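Beta-fructofuranosidase (Bifidobacterium adolescentis, PDB 6NOB) probably hydrolyses terminal fructose units from beta-fructofuranosides such as sucrose, as a family 32 glycoside hydrolase. Local coordinates at residues 162-167 against 172-177. Numbering follows the deposited sequence.
Sequences HAVSRD and THLPVF
The imidazole of His162 carries Leu174 on one face: Leu174 CD1 sits over it, 3.6 Å from the ring centroid, a CH-pi contact with CE1 as its closest ring atom. At the ring's edge, in plane, a water lies 2.8 Å from His162 ND1 and donates to Pro175 O. Phe177 meets the imidazole obliquely, planes at 66°, while Phe145 of strand 141-149 stacks on the same imidazole and His143 hydrogen-bonds its NE2. With CG anti to the backbone N (chi1 -169°), the His162 side chain lies alongside that of Leu174, pointing the same way, which lays the ring's face against CD1. At the edge of the His173 ring a second water, 2.9 Å from His173 ND1, donates to His162 O. That carbonyl additionally accepts Leu174 N, tilted 29° from its plane. Beyond Ala163, Val164 and Thr172 form an antiparallel hydrogen-bonded pair: Val164 N to Thr172 O is 2.9 Å, and the return bond from Thr172 N to Val164 O is 2.8 Å. Val164 CG1 lies against Thr172 CB, and Val164 CB reaches Leu174 CD1. Replacing His162 by an alanine removes the ring, which would probably leave Leu174 CD1 without its aromatic platform and His143 ND1 and the water on Pro175 O each short of a partner. Backbone bonds thus close this hairpin of the family 32 N-terminal domain, while buried His162 satisfies ND1 through water and NE2 through His143.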
ATOM      1  N   HIS A 162      -3.299   4.364  10.840  1.00 33.50           N
ATOM      2  CA  HIS A 162      -2.178   3.903  11.650  1.00 31.49           C
ATOM      3  C   HIS A 162      -2.521   2.586  12.328  1.00 38.84           C
ATOM      4  O   HIS A 162      -3.583   2.456  12.944  1.00 40.73           O
ATOM      5  CB  HIS A 162      -1.799   4.961  12.695  1.00 32.36           C
ATOM      6  CG  HIS A 162      -0.501   4.691  13.394  1.00 37.55           C
ATOM      7  ND1 HIS A 162      -0.121   5.361  14.537  1.00 39.47           N
ATOM      8  CD2 HIS A 162       0.501   3.825  13.115  1.00 38.27           C
ATOM      9  CE1 HIS A 162       1.061   4.921  14.930  1.00 39.52           C
ATOM     10  NE2 HIS A 162       1.460   3.989  14.084  1.00 37.03           N
ATOM     11  N   ALA A 163      -1.611   1.618  12.215  1.00 38.51           N
ATOM     12  CA  ALA A 163      -1.744   0.324  12.867  1.00 36.84           C
ATOM     13  C   ALA A 163      -0.369  -0.145  13.317  1.00 40.35           C
ATOM     14  O   ALA A 163       0.653   0.235  12.737  1.00 37.86           O
ATOM     15  CB  ALA A 163      -2.384  -0.723  11.943  1.00 30.44           C
ATOM     16  N   VAL A 164      -0.347  -0.979  14.354  1.00 41.07           N
ATOM     17  CA  VAL A 164       0.896  -1.424  14.967  1.00 36.53           C
ATOM     18  C   VAL A 164       0.850  -2.937  15.141  1.00 37.11           C
ATOM     19  O   VAL A 164      -0.226  -3.534  15.250  1.00 39.53           O
ATOM     20  CB  VAL A 164       1.138  -0.703  16.313  1.00 38.26           C
ATOM     21  CG1 VAL A 164       0.277  -1.306  17.421  1.00 36.21           C
ATOM     22  CG2 VAL A 164       2.606  -0.726  16.675  1.00 46.72           C
ATOM     23  N   SER A 165       2.025  -3.565  15.148  1.00 33.25           N
ATOM     24  CA  SER A 165       2.083  -5.020  15.179  1.00 35.02           C
ATOM     25  C   SER A 165       3.394  -5.474  15.799  1.00 42.63           C
ATOM     26  O   SER A 165       4.414  -4.785  15.712  1.00 43.56           O
ATOM     27  CB  SER A 165       1.942  -5.615  13.772  1.00 35.18           C
ATOM     28  OG  SER A 165       2.405  -6.955  13.709  1.00 36.58           O
ATOM     29  N   ARG A 166       3.355  -6.656  16.412  1.00 41.74           N
ATOM     30  CA  ARG A 166       4.542  -7.295  16.955  1.00 44.32           C
ATOM     31  C   ARG A 166       5.079  -8.411  16.069  1.00 49.01           C
ATOM     32  O   ARG A 166       6.156  -8.943  16.361  1.00 47.30           O
ATOM     33  CB  ARG A 166       4.251  -7.861  18.352  1.00 50.82           C
ATOM     34  CG  ARG A 166       3.863  -6.820  19.394  1.00 61.29           C
ATOM     35  CD  ARG A 166       3.814  -7.436  20.789  1.00 74.18           C
ATOM     36  NE  ARG A 166       3.736  -6.432  21.849  1.00 80.58           N
ATOM     37  CZ  ARG A 166       4.756  -5.674  22.244  1.00 83.81           C
ATOM     38  NH1 ARG A 166       5.946  -5.800  21.672  1.00 86.54           N
ATOM     39  NH2 ARG A 166       4.587  -4.789  23.217  1.00 81.04           N
ATOM     40  N   ASP A 167       4.363  -8.790  15.002  1.00 47.80           N
ATOM     41  CA  ASP A 167       4.803  -9.910  14.179  1.00 48.37           C
ATOM     42  C   ASP A 167       4.615  -9.680  12.683  1.00 46.16           C
ATOM     43  O   ASP A 167       4.800 -10.626  11.906  1.00 40.98           O
ATOM     44  CB  ASP A 167       4.074 -11.197  14.603  1.00 46.29           C
ATOM     45  CG  ASP A 167       2.562 -11.108  14.431  1.00 47.81           C
ATOM     46  OD1 ASP A 167       2.062 -10.091  13.905  1.00 45.01           O
ATOM     47  OD2 ASP A 167       1.870 -12.070  14.829  1.00 46.38           O
ATOM     48  N   THR A 172      -2.934  -4.169  15.304  1.00 38.36           N
ATOM     49  CA  THR A 172      -3.737  -3.453  16.284  1.00 37.87           C
ATOM     50  C   THR A 172      -3.987  -2.041  15.770  1.00 39.96           C
ATOM     51  O   THR A 172      -3.037  -1.325  15.432  1.00 39.59           O
ATOM     52  CB  THR A 172      -3.030  -3.410  17.643  1.00 40.20           C
ATOM     53  OG1 THR A 172      -2.966  -4.731  18.197  1.00 41.74           O
ATOM     54  CG2 THR A 172      -3.771  -2.498  18.605  1.00 36.67           C
ATOM     55  N   HIS A 173      -5.258  -1.645  15.710  1.00 40.05           N
ATOM     56  CA  HIS A 173      -5.636  -0.369  15.113  1.00 39.47           C
ATOM     57  C   HIS A 173      -5.393   0.787  16.072  1.00 44.88           C
ATOM     58  O   HIS A 173      -5.708   0.704  17.261  1.00 52.23           O
ATOM     59  CB  HIS A 173      -7.107  -0.388  14.705  1.00 43.36           C
ATOM     60  CG  HIS A 173      -7.414  -1.335  13.587  1.00 44.24           C
ATOM     61  ND1 HIS A 173      -7.158  -1.036  12.267  1.00 39.23           N
ATOM     62  CD2 HIS A 173      -7.964  -2.572  13.594  1.00 43.97           C
ATOM     63  CE1 HIS A 173      -7.534  -2.049  11.507  1.00 42.18           C
ATOM     64  NE2 HIS A 173      -8.030  -2.993  12.287  1.00 43.88           N
ATOM     65  N   LEU A 174      -4.855   1.884  15.539  1.00 39.82           N
ATOM     66  CA  LEU A 174      -4.522   3.077  16.310  1.00 42.01           C
ATOM     67  C   LEU A 174      -5.348   4.263  15.812  1.00 43.65           C
ATOM     68  O   LEU A 174      -6.032   4.139  14.789  1.00 35.22           O
ATOM     69  CB  LEU A 174      -3.020   3.352  16.208  1.00 37.85           C
ATOM     70  CG  LEU A 174      -2.157   2.343  16.968  1.00 39.20           C
ATOM     71  CD1 LEU A 174      -0.685   2.691  16.842  1.00 29.62           C
ATOM     72  CD2 LEU A 174      -2.581   2.273  18.432  1.00 34.26           C
ATOM     73  N   PRO A 175      -5.342   5.409  16.495  1.00 42.63           N
ATOM     74  CA  PRO A 175      -6.120   6.554  16.005  1.00 41.71           C
ATOM     75  C   PRO A 175      -5.568   7.111  14.701  1.00 42.68           C
ATOM     76  O   PRO A 175      -4.406   6.908  14.340  1.00 39.91           O
ATOM     77  CB  PRO A 175      -5.994   7.584  17.134  1.00 42.01           C
ATOM     78  CG  PRO A 175      -5.646   6.792  18.334  1.00 43.78           C
ATOM     79  CD  PRO A 175      -4.791   5.671  17.837  1.00 42.18           C
ATOM     80  N   VAL A 176      -6.440   7.835  13.991  1.00 39.43           N
ATOM     81  CA  VAL A 176      -6.038   8.509  12.760  1.00 38.95           C
ATOM     82  C   VAL A 176      -4.887   9.456  13.060  1.00 39.14           C
ATOM     83  O   VAL A 176      -4.927  10.229  14.026  1.00 39.63           O
ATOM     84  CB  VAL A 176      -7.235   9.244  12.139  1.00 42.52           C
ATOM     85  CG1 VAL A 176      -6.772  10.211  11.059  1.00 39.29           C
ATOM     86  CG2 VAL A 176      -8.224   8.241  11.567  1.00 45.31           C
ATOM     87  N   PHE A 177      -3.848   9.398  12.227  1.00 41.31           N
ATOM     88  CA  PHE A 177      -2.563  10.022  12.516  1.00 36.76           C
ATOM     89  C   PHE A 177      -2.413  11.410  11.900  1.00 35.58           C
ATOM     90  O   PHE A 177      -2.118  12.372  12.616  1.00 41.87           O
ATOM     91  CB  PHE A 177      -1.436   9.104  12.034  1.00 34.44           C
ATOM     92  CG  PHE A 177      -0.071   9.570  12.426  1.00 35.18           C
ATOM     93  CD1 PHE A 177       0.335   9.514  13.750  1.00 32.66           C
ATOM     94  CD2 PHE A 177       0.808  10.058  11.476  1.00 28.99           C
ATOM     95  CE1 PHE A 177       1.591   9.942  14.120  1.00 34.63           C
ATOM     96  CE2 PHE A 177       2.068  10.486  11.839  1.00 32.43           C
ATOM     97  CZ  PHE A 177       2.461  10.426  13.163  1.00 35.13           C
TER
HETATM   98  O   HOH W   1      -2.105   6.807  15.782  1.00 36.02           O
HETATM   99  O   HOH W   2      -5.606   1.208  11.432  1.00 36.83           O